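Long-range contacts in G protein coupled receptor (Arabidopsis thaliana, PDB 3T33), which binds a zinc ion as a member of the LanC-like family and may play a role in abscisic acid signalling: residues Asn79-Gly83 with Arg384-Glu390; Asp282-His286 with Arg324-Arg329; His334-Gly338 with Phe362-Leu366; Ser337-Tyr341 with Tyr397-Met402; Tyr347-Arg351 with Pro405-Leu409. All coordinates share one frame. Where two conformers were deposited one is given. Residues are numbered along the deposited sequence.

Contact 1 of 5, residues Asn79-Gly83 with Arg384-Glu390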
# COMPACT_ATOMS: atom_id res chain seq x y z
N ASN A 79 -6.60 -14.47 -3.86
CA ASN A 79 -6.52 -13.03 -3.89
C ASN A 79 -5.17 -12.40 -3.57
O ASN A 79 -4.25 -13.08 -3.21
CB ASN A 79 -7.67 -12.39 -3.11
CG ASN A 79 -7.43 -12.33 -1.64
OD1 ASN A 79 -6.38 -12.65 -1.17
ND2 ASN A 79 -8.43 -11.92 -0.91
N LEU A 80 -5.07 -11.08 -3.73
CA LEU A 80 -3.76 -10.41 -3.57
C LEU A 80 -3.36 -10.37 -2.11
O LEU A 80 -2.17 -10.54 -1.76
CB LEU A 80 -3.81 -8.99 -4.15
CG LEU A 80 -2.49 -8.25 -4.25
CD1 LEU A 80 -1.67 -8.71 -5.47
CD2 LEU A 80 -2.72 -6.70 -4.27
N TYR A 81 -4.39 -10.19 -1.29
CA TYR A 81 -4.31 -9.83 0.13
C TYR A 81 -3.68 -10.93 0.94
O TYR A 81 -2.69 -10.68 1.67
CB TYR A 81 -5.73 -9.58 0.69
CG TYR A 81 -5.70 -9.02 2.08
CD1 TYR A 81 -5.75 -9.85 3.17
CD2 TYR A 81 -5.56 -7.65 2.29
CE1 TYR A 81 -5.67 -9.34 4.43
CE2 TYR A 81 -5.48 -7.14 3.51
CZ TYR A 81 -5.52 -7.97 4.58
OH TYR A 81 -5.47 -7.43 5.80
N THR A 82 -4.20 -12.16 0.80
CA THR A 82 -3.59 -13.30 1.48
C THR A 82 -3.28 -14.49 0.55
O THR A 82 -2.59 -15.41 0.93
CB THR A 82 -4.41 -13.78 2.72
OG1 THR A 82 -5.81 -13.91 2.39
CG2 THR A 82 -4.27 -12.80 3.84
N GLY A 83 -3.78 -14.46 -0.67
CA GLY A 83 -3.66 -15.64 -1.51
C GLY A 83 -2.51 -15.57 -2.50
O GLY A 83 -1.52 -14.78 -2.32
N ARG A 384 -1.31 -15.35 7.75
CA ARG A 384 -0.73 -16.06 6.61
C ARG A 384 0.72 -15.54 6.44
O ARG A 384 0.94 -14.44 5.89
CB ARG A 384 -1.62 -16.01 5.34
CG ARG A 384 -3.01 -16.69 5.52
CD ARG A 384 -3.83 -15.78 6.40
NE ARG A 384 -5.12 -16.28 6.83
CZ ARG A 384 -6.20 -15.51 6.98
NH1 ARG A 384 -6.13 -14.20 6.72
NH2 ARG A 384 -7.36 -16.04 7.40
N PRO A 385 1.69 -16.31 6.97
CA PRO A 385 3.04 -15.74 7.16
C PRO A 385 3.77 -15.43 5.83
O PRO A 385 4.80 -14.71 5.84
CB PRO A 385 3.76 -16.83 8.01
CG PRO A 385 2.95 -18.15 7.66
CD PRO A 385 1.55 -17.66 7.56
N PHE A 386 3.25 -15.93 4.72
CA PHE A 386 3.88 -15.66 3.45
C PHE A 386 3.01 -14.86 2.51
O PHE A 386 3.32 -14.77 1.33
CB PHE A 386 4.39 -16.98 2.79
CG PHE A 386 5.16 -17.80 3.72
CD1 PHE A 386 6.46 -17.47 4.03
CD2 PHE A 386 4.54 -18.82 4.42
CE1 PHE A 386 7.17 -18.21 4.99
CE2 PHE A 386 5.21 -19.56 5.40
CZ PHE A 386 6.53 -19.26 5.68
N SER A 387 1.92 -14.29 3.03
CA SER A 387 1.11 -13.44 2.18
C SER A 387 1.74 -12.05 1.88
O SER A 387 2.68 -11.60 2.57
CB SER A 387 -0.25 -13.26 2.83
OG SER A 387 -0.13 -12.66 4.11
N LEU A 388 1.20 -11.39 0.87
CA LEU A 388 1.55 -10.06 0.57
C LEU A 388 1.12 -9.09 1.70
O LEU A 388 1.95 -8.31 2.19
CB LEU A 388 0.91 -9.67 -0.74
CG LEU A 388 1.68 -8.79 -1.75
CD1 LEU A 388 0.84 -7.61 -2.23
CD2 LEU A 388 3.08 -8.32 -1.28
N PHE A 389 -0.16 -9.12 2.13
CA PHE A 389 -0.63 -8.12 3.09
C PHE A 389 -0.41 -8.38 4.57
O PHE A 389 -0.52 -7.47 5.38
CB PHE A 389 -2.05 -7.65 2.80
CG PHE A 389 -2.14 -6.58 1.71
CD1 PHE A 389 -1.83 -6.88 0.39
CD2 PHE A 389 -2.54 -5.28 2.02
CE1 PHE A 389 -1.86 -5.88 -0.61
CE2 PHE A 389 -2.62 -4.28 1.04
CZ PHE A 389 -2.25 -4.58 -0.29
N GLU A 390 0.00 -9.57 4.94
CA GLU A 390 0.12 -9.91 6.35
C GLU A 390 1.47 -10.46 6.65
O GLU A 390 2.01 -10.23 7.75
CB GLU A 390 -0.89 -10.97 6.74
CG GLU A 390 -2.32 -10.45 6.86
CD GLU A 390 -3.36 -11.55 7.23
OE1 GLU A 390 -3.02 -12.77 7.19
OE2 GLU A 390 -4.52 -11.15 7.57
O HOH W 1 -0.89 -12.51 -0.51
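The ring of Tyr81 covers CB of Phe389 with one face: this carbon sits 3.7 Å from the centroid of the Tyr81 ring and 20° off its normal, a CH-pi contact. The two aromatic planes are inclined by 23°, with centroids 5.2 Å apart, and are offset sideways, with little ring-over-ring overlap. The contact ties two interhelical loops of the LanC-like helical toroid, residues 79-83 ahead of helix 84-98 and residues 384-390 ahead of helix 392-402, on the rim of the zinc site; the side chain of Tyr81 comes within about 4 Å of the metal at the nearest atoms and touches Cys333, a zinc ligand. One direct backbone hydrogen bond links the loops, from Phe389 N to Tyr81 O at 3.0 Å. Leu80 extends the apolar contact: its CD2 lies 3.8 Å from Phe389 CE1 and its CG 3.9 Å from Leu388 CD1. Each loop is also braced internally. Asn79 forms an Asx motif, its OD1 accepting from Thr82 N at 3.0 Å, while a type I turn runs from Arg384 to Ser387, whose OG donates to Arg384 O at 2.7 Å. Glu390 OE1 accepts from Arg384 N at 3.1 Å and lies 3.6 Å from Thr82 CG2. A water bridges the loops, donating to Leu80 O (2.7 Å) and Gly83 O (3.0 Å) and accepting from Leu388 N at 2.7 Å.

Contact 2 of 5, residues Asp282-His286 with Arg324-Arg329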
# COMPACT_ATOMS: atom_id res chain seq x y z
N ASP A 282 -7.55 5.89 20.86
CA ASP A 282 -6.38 6.20 20.05
C ASP A 282 -5.44 5.02 20.23
O ASP A 282 -4.67 5.00 21.15
CB ASP A 282 -5.72 7.47 20.59
CG ASP A 282 -4.62 8.00 19.68
OD1 ASP A 282 -4.13 7.29 18.79
OD2 ASP A 282 -4.23 9.16 19.88
N ARG A 283 -5.54 4.03 19.35
CA ARG A 283 -4.74 2.82 19.49
C ARG A 283 -4.12 2.34 18.18
O ARG A 283 -2.97 1.90 18.17
CB ARG A 283 -5.59 1.70 20.10
CG ARG A 283 -6.94 1.51 19.43
CD ARG A 283 -7.83 0.58 20.24
NE ARG A 283 -8.41 -0.48 19.42
CZ ARG A 283 -8.02 -1.74 19.44
NH1 ARG A 283 -7.03 -2.12 20.25
NH2 ARG A 283 -8.61 -2.64 18.66
N LEU A 284 -4.86 2.41 17.08
CA LEU A 284 -4.37 1.86 15.81
C LEU A 284 -3.54 2.83 14.94
O LEU A 284 -3.99 3.93 14.60
CB LEU A 284 -5.53 1.23 15.01
CG LEU A 284 -6.29 0.11 15.76
CD1 LEU A 284 -7.40 -0.48 14.92
CD2 LEU A 284 -5.40 -1.03 16.37
N VAL A 285 -2.34 2.41 14.58
CA VAL A 285 -1.45 3.22 13.69
C VAL A 285 -1.05 2.31 12.53
O VAL A 285 0.04 1.77 12.50
CB VAL A 285 -0.21 3.74 14.47
CG1 VAL A 285 0.69 4.63 13.57
CG2 VAL A 285 -0.65 4.50 15.73
N HIS A 286 -1.99 2.08 11.61
CA HIS A 286 -1.84 1.03 10.57
C HIS A 286 -2.13 1.71 9.27
O HIS A 286 -2.76 2.77 9.26
CB HIS A 286 -2.94 -0.05 10.65
CG HIS A 286 -2.99 -0.84 11.92
ND1 HIS A 286 -1.98 -0.84 12.86
CD2 HIS A 286 -3.92 -1.74 12.36
CE1 HIS A 286 -2.30 -1.68 13.85
NE2 HIS A 286 -3.45 -2.26 13.54
N ARG A 324 5.20 6.14 16.68
CA ARG A 324 4.40 4.98 17.11
C ARG A 324 4.26 3.91 16.02
O ARG A 324 3.56 2.92 16.23
CB ARG A 324 3.02 5.44 17.56
CG ARG A 324 2.97 6.35 18.83
CD ARG A 324 1.62 7.14 18.90
NE ARG A 324 0.49 6.24 19.11
CZ ARG A 324 -0.79 6.60 19.05
NH1 ARG A 324 -1.16 7.86 18.80
NH2 ARG A 324 -1.71 5.68 19.27
N GLY A 325 4.94 4.10 14.87
CA GLY A 325 4.63 3.34 13.67
C GLY A 325 5.43 2.09 13.54
O GLY A 325 5.22 1.29 12.63
N LEU A 326 6.36 1.92 14.45
CA LEU A 326 7.20 0.73 14.50
C LEU A 326 6.48 -0.46 15.22
O LEU A 326 6.92 -0.97 16.26
CB LEU A 326 8.54 1.10 15.13
CG LEU A 326 9.79 0.30 14.78
CD1 LEU A 326 10.18 0.41 13.28
CD2 LEU A 326 10.96 0.78 15.71
N LEU A 327 5.38 -0.89 14.61
CA LEU A 327 4.47 -1.91 15.07
C LEU A 327 5.16 -3.23 15.38
O LEU A 327 6.14 -3.58 14.71
CB LEU A 327 3.45 -2.15 13.95
CG LEU A 327 2.11 -1.40 13.86
CD1 LEU A 327 2.02 -0.19 14.76
CD2 LEU A 327 1.63 -1.12 12.46
N LYS A 328 4.60 -4.00 16.31
CA LYS A 328 5.10 -5.35 16.60
C LYS A 328 4.58 -6.41 15.61
O LYS A 328 4.36 -7.56 15.98
CB LYS A 328 4.75 -5.75 18.03
CG LYS A 328 5.27 -4.79 19.09
CD LYS A 328 5.33 -5.45 20.46
CE LYS A 328 5.18 -4.43 21.57
NZ LYS A 328 6.15 -4.67 22.68
N ARG A 329 4.40 -6.00 14.36
CA ARG A 329 3.95 -6.88 13.28
C ARG A 329 4.73 -6.49 12.04
O ARG A 329 5.07 -5.31 11.84
CB ARG A 329 2.51 -6.59 13.01
CG ARG A 329 1.73 -6.59 14.27
CD ARG A 329 0.38 -6.14 14.04
NE ARG A 329 -0.35 -6.30 15.28
CZ ARG A 329 -1.66 -6.17 15.38
NH1 ARG A 329 -2.36 -5.87 14.29
NH2 ARG A 329 -2.25 -6.32 16.56
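The flank of the zinc site is built here, where the loop 282-286 leading toward the zinc ligand Cys288 packs on the segment 324-329, which runs from the end of helix 308-324 toward the ligands Cys333 and His334. His286 carries the contact to the metal side: its ring meets that of His334, and its ND1 lies 3.6 Å from Leu327 CD2. The same methyl is 3.3 Å from Val285 O. In the LanC-like helical toroid the first loop joins helix 250-265 to helix 291-305 and the second joins helix 308-324 to helix 336-350. An inverse gamma turn centred on Leu326 bends the second loop, and Leu327 just after it has its CA-to-CB bond directed toward 282-286. Val285 CG1 approaches Gly325 CA at 4.1 Å, while Val285 CG2 lies over one face of the Arg324 guanidinium, 3.9 Å from NH2. At the outer end a salt bridge takes over: Asp282 OD1 accepts from both Arg324 NH2 (2.9 Å) and Arg324 NH1 (3.0 Å), and the other carboxylate oxygen of Asp282 is hydrogen-bonded to Ser270.

Contact 3 of 5, residues His334-Gly338 with Phe362-Leu366. With ZN (zinc ion), chain B.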
# COMPACT_ATOMS: atom_id res chain seq x y z
N HIS A 334 -1.01 -3.83 8.46
CA HIS A 334 -0.76 -3.19 9.74
C HIS A 334 0.56 -3.65 10.35
O HIS A 334 0.58 -4.43 11.29
CB HIS A 334 -1.91 -3.47 10.72
CG HIS A 334 -2.57 -4.79 10.50
ND1 HIS A 334 -3.67 -4.95 9.68
CD2 HIS A 334 -2.29 -6.02 10.99
CE1 HIS A 334 -4.04 -6.22 9.68
NE2 HIS A 334 -3.22 -6.89 10.46
N GLY A 335 1.66 -3.16 9.79
CA GLY A 335 2.98 -3.52 10.27
C GLY A 335 4.05 -2.52 9.84
O GLY A 335 3.74 -1.42 9.38
N ILE A 336 5.31 -2.91 10.00
CA ILE A 336 6.42 -2.05 9.64
C ILE A 336 6.64 -1.97 8.12
O ILE A 336 6.72 -0.88 7.59
CB ILE A 336 7.71 -2.46 10.38
CG1 ILE A 336 7.42 -2.41 11.89
CG2 ILE A 336 8.87 -1.52 9.99
CD1 ILE A 336 8.53 -3.00 12.81
N SER A 337 6.65 -3.07 7.38
CA SER A 337 6.84 -2.95 5.92
C SER A 337 5.85 -1.90 5.36
O SER A 337 6.19 -1.10 4.48
CB SER A 337 6.72 -4.29 5.19
OG SER A 337 7.53 -5.33 5.77
N GLY A 338 4.61 -1.89 5.88
CA GLY A 338 3.57 -1.03 5.32
C GLY A 338 3.77 0.40 5.78
O GLY A 338 3.67 1.33 4.96
N PHE A 362 13.29 2.24 9.06
CA PHE A 362 12.29 1.18 9.32
C PHE A 362 12.72 -0.09 8.58
O PHE A 362 12.63 -1.15 9.11
CB PHE A 362 10.90 1.62 8.89
CG PHE A 362 10.10 2.30 9.97
CD1 PHE A 362 10.70 3.10 10.92
CD2 PHE A 362 8.69 2.12 10.01
CE1 PHE A 362 9.95 3.74 11.91
CE2 PHE A 362 7.92 2.76 10.97
CZ PHE A 362 8.56 3.60 11.94
N ALA A 363 13.22 0.05 7.37
CA ALA A 363 13.70 -1.09 6.64
C ALA A 363 14.90 -1.77 7.31
O ALA A 363 14.99 -3.01 7.33
CB ALA A 363 14.04 -0.71 5.23
N SER A 364 15.83 -0.96 7.82
CA SER A 364 16.96 -1.52 8.59
C SER A 364 16.52 -2.22 9.80
O SER A 364 17.03 -3.32 10.09
CB SER A 364 17.95 -0.44 8.96
OG SER A 364 18.30 0.24 7.78
N PHE A 365 15.54 -1.65 10.53
CA PHE A 365 14.99 -2.34 11.70
C PHE A 365 14.51 -3.73 11.33
O PHE A 365 14.93 -4.74 11.95
CB PHE A 365 13.84 -1.55 12.32
CG PHE A 365 13.22 -2.24 13.54
CD1 PHE A 365 12.14 -3.11 13.40
CD2 PHE A 365 13.72 -2.00 14.82
CE1 PHE A 365 11.59 -3.78 14.55
CE2 PHE A 365 13.18 -2.64 15.95
CZ PHE A 365 12.12 -3.53 15.81
N LEU A 366 13.64 -3.81 10.31
CA LEU A 366 13.18 -5.10 9.82
C LEU A 366 14.29 -6.04 9.39
O LEU A 366 14.28 -7.23 9.73
CB LEU A 366 12.21 -4.93 8.63
CG LEU A 366 10.81 -4.56 9.00
CD1 LEU A 366 10.10 -4.23 7.74
CD2 LEU A 366 10.20 -5.78 9.68
ZN ZN B . -4.80 -4.24 8.36
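His334 begins the segment as a metal ligand, its ND1 1.9 Å from the zinc, which is also bound by Cys288 and Cys333; it does not touch 362-366. Gly335 follows at the N-cap position of helix 336-350, so the chain passes from metal ligand to helix within two residues. Ile336, in the first turn, supplies most of the contact. Its CG2 lies 3.6 Å from Phe362 CD2 and 3.7 Å from Leu366 CD1, and its CD1 is 3.6 Å from Phe365 CE1, so one branched side chain fits among three residues of helix 353-375. This is helix-to-helix packing between consecutive helices of the LanC-like toroid, and Phe362 and Leu366, one turn apart, present the same side of helix 353-375 to Ile336. Ser337 comes next; its CA-to-CB bond points away, yet OG approaches Leu366 CD1 at 3.4 Å while being hydrogen-bonded to Val330 O. Ser337 and Leu366 both also touch Met395 and Met398 of helix 392-402, which packs against this pair of helices.

Contact 4 of 5, residues Ser337-Tyr341 with Tyr397-Met402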
# COMPACT_ATOMS: atom_id res chain seq x y z
N SER A 337 6.65 -3.07 7.38
CA SER A 337 6.84 -2.95 5.92
C SER A 337 5.85 -1.90 5.36
O SER A 337 6.19 -1.10 4.48
CB SER A 337 6.72 -4.29 5.19
OG SER A 337 7.53 -5.33 5.77
N GLY A 338 4.61 -1.89 5.88
CA GLY A 338 3.57 -1.03 5.32
C GLY A 338 3.77 0.40 5.78
O GLY A 338 3.67 1.33 4.96
N ASN A 339 4.08 0.59 7.07
CA ASN A 339 4.37 1.95 7.56
C ASN A 339 5.63 2.63 6.92
O ASN A 339 5.68 3.85 6.77
CB ASN A 339 4.37 1.98 9.07
CG ASN A 339 3.01 1.61 9.65
OD1 ASN A 339 2.86 1.49 10.83
ND2 ASN A 339 2.05 1.37 8.81
N THR A 340 6.60 1.83 6.47
CA THR A 340 7.71 2.37 5.72
C THR A 340 7.28 3.28 4.57
O THR A 340 7.92 4.33 4.32
CB THR A 340 8.57 1.19 5.15
OG1 THR A 340 9.05 0.48 6.27
CG2 THR A 340 9.76 1.70 4.37
N TYR A 341 6.21 2.90 3.88
CA TYR A 341 5.72 3.64 2.71
C TYR A 341 5.29 5.02 3.08
O TYR A 341 5.32 5.96 2.24
CB TYR A 341 4.56 2.90 2.01
CG TYR A 341 5.04 1.81 1.04
CD1 TYR A 341 5.49 2.12 -0.24
CD2 TYR A 341 5.08 0.48 1.43
CE1 TYR A 341 5.97 1.10 -1.11
CE2 TYR A 341 5.56 -0.53 0.57
CZ TYR A 341 5.97 -0.22 -0.69
OH TYR A 341 6.41 -1.22 -1.55
N TYR A 397 8.39 -7.10 -0.73
CA TYR A 397 7.88 -6.18 -1.70
C TYR A 397 8.41 -4.78 -1.38
O TYR A 397 8.85 -4.03 -2.24
CB TYR A 397 6.33 -6.23 -1.65
CG TYR A 397 5.70 -5.47 -2.78
CD1 TYR A 397 5.64 -4.05 -2.77
CD2 TYR A 397 5.14 -6.16 -3.85
CE1 TYR A 397 5.05 -3.36 -3.87
CE2 TYR A 397 4.57 -5.47 -4.94
CZ TYR A 397 4.55 -4.09 -4.96
OH TYR A 397 3.96 -3.45 -6.07
N MET A 398 8.38 -4.44 -0.11
CA MET A 398 8.82 -3.13 0.35
C MET A 398 10.34 -3.03 0.10
O MET A 398 10.85 -2.01 -0.42
CB MET A 398 8.44 -2.96 1.84
CG MET A 398 8.78 -1.59 2.45
SD MET A 398 10.51 -1.56 2.82
CE MET A 398 10.50 -2.51 4.32
N LEU A 399 11.05 -4.11 0.39
CA LEU A 399 12.51 -4.13 0.25
C LEU A 399 12.92 -3.87 -1.19
O LEU A 399 13.79 -2.97 -1.48
CB LEU A 399 13.10 -5.44 0.76
CG LEU A 399 13.60 -5.66 2.20
CD1 LEU A 399 13.24 -4.53 3.15
CD2 LEU A 399 13.30 -7.13 2.75
N LEU A 400 12.25 -4.59 -2.10
CA LEU A 400 12.48 -4.38 -3.53
C LEU A 400 12.20 -2.94 -3.94
O LEU A 400 12.91 -2.36 -4.79
CB LEU A 400 11.58 -5.33 -4.32
CG LEU A 400 12.03 -6.80 -4.18
CD1 LEU A 400 11.02 -7.76 -4.83
CD2 LEU A 400 13.46 -7.04 -4.76
N ASP A 401 11.16 -2.35 -3.35
CA ASP A 401 10.74 -0.99 -3.76
C ASP A 401 11.78 0.09 -3.22
O ASP A 401 11.88 1.22 -3.75
CB ASP A 401 9.33 -0.74 -3.22
CG ASP A 401 8.34 -0.34 -4.27
OD1 ASP A 401 8.70 -0.06 -5.43
OD2 ASP A 401 7.13 -0.29 -3.89
N MET A 402 12.55 -0.27 -2.17
CA MET A 402 13.66 0.60 -1.70
C MET A 402 14.80 0.75 -2.73
O MET A 402 15.57 1.69 -2.70
CB MET A 402 14.26 0.15 -0.39
CG MET A 402 13.30 0.08 0.80
SD MET A 402 12.88 1.71 1.45
CE MET A 402 14.42 2.07 2.30
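Met398 and Tyr341 bury the most surface here, followed by Thr340, and between them they join helix 336-350 to helix 392-402 in the interior of the LanC-like helical toroid. The axes of the two short segments approach to 9.8 Å; they run in the same general sense, inclined by 36°. Met398 lies between the helices: its CG is 3.3 Å from Ser337 O and 3.9 Å from Tyr341 CE2, and its SD is 3.7 Å from Thr340 CG2. Thr340 turns this methyl to the sulfur-bearing side chains, Met402 SD being 4.3 Å from the same CG2, while its hydroxyl is hydrogen-bonded to Ile336 O of its own helix. Tyr341 spans the gap. Its OH passes Tyr397 CD1 at 3.2 Å and donates a hydrogen bond to Asp401 OD2 at 2.6 Å. The carboxylate has a second partner, a salt bridge from OD1 to Lys93 of helix 84-98, so Asp401 joins three helices. The interface thus combines apolar packing centred on Met398, with Met402 at its margin, and one short polar link: the buried phenol hydroxyl has its hydrogen bond satisfied by Asp401, and the carboxylate in turn has a lysine as counter-ion.

Contact 5 of 5, residues Tyr347-Arg351 with Pro405-Leu409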
# COMPACT_ATOMS: atom_id res chain seq x y z
N TYR A 347 8.94 11.44 1.17
CA TYR A 347 10.15 11.63 0.39
C TYR A 347 9.86 11.88 -1.06
O TYR A 347 10.40 12.80 -1.63
CB TYR A 347 11.09 10.41 0.54
CG TYR A 347 12.37 10.51 -0.25
CD1 TYR A 347 13.29 11.60 -0.06
CD2 TYR A 347 12.69 9.54 -1.21
CE1 TYR A 347 14.49 11.66 -0.80
CE2 TYR A 347 13.90 9.60 -1.93
CZ TYR A 347 14.78 10.66 -1.71
OH TYR A 347 15.93 10.71 -2.45
N ARG A 348 8.98 11.08 -1.67
CA ARG A 348 8.55 11.40 -3.02
C ARG A 348 8.00 12.82 -3.12
O ARG A 348 8.29 13.51 -4.09
CB ARG A 348 7.49 10.45 -3.53
CG ARG A 348 7.89 8.96 -3.66
CD ARG A 348 6.88 8.20 -4.60
NE ARG A 348 5.61 8.05 -3.91
CZ ARG A 348 4.48 8.61 -4.30
NH1 ARG A 348 4.43 9.29 -5.43
NH2 ARG A 348 3.40 8.44 -3.57
N LEU A 349 7.21 13.24 -2.14
CA LEU A 349 6.55 14.55 -2.20
C LEU A 349 7.55 15.73 -1.93
O LEU A 349 7.47 16.72 -2.62
CB LEU A 349 5.43 14.60 -1.18
CG LEU A 349 4.78 15.95 -0.98
CD1 LEU A 349 3.89 16.30 -2.18
CD2 LEU A 349 4.01 16.04 0.35
N THR A 350 8.47 15.61 -0.95
CA THR A 350 9.31 16.74 -0.52
C THR A 350 10.75 16.74 -1.06
O THR A 350 11.42 17.81 -1.08
CB THR A 350 9.37 16.83 1.00
OG1 THR A 350 9.91 15.62 1.54
CG2 THR A 350 7.97 17.00 1.59
N ARG A 351 11.20 15.57 -1.52
CA ARG A 351 12.59 15.30 -1.81
C ARG A 351 13.56 15.54 -0.62
O ARG A 351 14.78 15.76 -0.82
CB ARG A 351 13.04 16.09 -3.04
CG ARG A 351 13.27 15.18 -4.23
CD ARG A 351 12.02 14.38 -4.73
NE ARG A 351 12.23 13.86 -6.09
CZ ARG A 351 11.37 13.06 -6.73
NH1 ARG A 351 10.23 12.69 -6.15
NH2 ARG A 351 11.64 12.66 -7.97
N PRO A 405 13.63 4.42 -4.51
CA PRO A 405 12.66 4.83 -3.50
C PRO A 405 11.69 5.91 -3.96
O PRO A 405 10.54 5.96 -3.46
CB PRO A 405 13.54 5.29 -2.31
CG PRO A 405 14.99 5.31 -2.83
CD PRO A 405 15.05 4.61 -4.12
N THR A 406 12.08 6.72 -4.95
CA THR A 406 11.17 7.73 -5.54
C THR A 406 10.10 7.13 -6.51
O THR A 406 9.18 7.83 -6.91
CB THR A 406 11.92 8.96 -6.17
OG1 THR A 406 12.76 8.54 -7.27
CG2 THR A 406 12.79 9.63 -5.11
N GLN A 407 10.28 5.88 -6.91
CA GLN A 407 9.33 5.18 -7.74
C GLN A 407 8.43 4.24 -6.87
O GLN A 407 7.54 3.64 -7.37
CB GLN A 407 10.05 4.37 -8.83
CG GLN A 407 10.68 5.23 -9.93
CD GLN A 407 9.67 6.19 -10.60
OE1 GLN A 407 9.92 7.39 -10.70
NE2 GLN A 407 8.53 5.67 -11.05
N ALA A 408 8.71 4.11 -5.58
CA ALA A 408 8.01 3.21 -4.66
C ALA A 408 6.58 3.63 -4.40
O ALA A 408 6.35 4.76 -4.00
CB ALA A 408 8.72 3.12 -3.36
N LEU A 409 5.65 2.70 -4.66
CA LEU A 409 4.19 2.85 -4.45
C LEU A 409 3.58 1.79 -3.51
O LEU A 409 3.76 0.63 -3.78
CB LEU A 409 3.49 2.78 -5.80
CG LEU A 409 3.94 3.89 -6.76
CD1 LEU A 409 3.41 3.64 -8.24
CD2 LEU A 409 3.51 5.29 -6.27
O HOH W 2 8.59 10.76 -8.19
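Helix 336-350 ends in this contact: Arg351 leaves the helical region with positive phi (56°), although its N still donates to Tyr347 O at 2.9 Å. In the partner segment, residues 405-407 have helical backbone angles without regular helical bonding, and the CA atoms of Arg348 and Thr406 approach to 5.2 Å. The contact thus packs the C-terminal end of a helix of the LanC-like toroid on the loop after helix 392-402, at the protein surface and away from the zinc site. Thr406 touches Tyr347 in the last turn and Arg351 just beyond it: its CG2 is 3.4 Å from Tyr347 CE2 and lies over one face of the Arg351 guanidinium, 4.1 Å from CZ. Pro405 adds a looser apolar touch, its CB 4.3 Å from Tyr347 CE2. The long side chain of Arg348 runs along the loop, with CD 3.3 Å from Thr406 O and Leu409 CD2 over a face of its guanidinium, 4.0 Å from CZ; its charge is met by a salt bridge to Glu414 near the C-terminus. Arg351 NH1 folds back to donate to Arg348 O at 2.9 Å. Water then joins the segments, accepting from Arg351 NH1 and donating to Thr406 O, each at 3.3 Å.

Overall arrangement
Contacts 3 and 4 are the buried pair: they share Ser337 and Gly338, pack the neighbouring helices 353-375 and 392-402 on helix 336-350, and have centres about 7 Å apart. Both are mainly apolar, contact 4 adding a charged hydrogen-bond acceptor. Contact 5 uses the far end of the same helix at the surface, where arginine side chains and a bridging water join the apolar touches; it meets contact 4 around Asp401 and Tyr341. Contacts 1 and 2, loop on loop and partly buried, lie near the zinc with centres about 19 Å apart, one mixing aromatic packing with backbone and water bonds, the other ending in a salt bridge. Contact 2 meets contact 3 where His286 packs on His334.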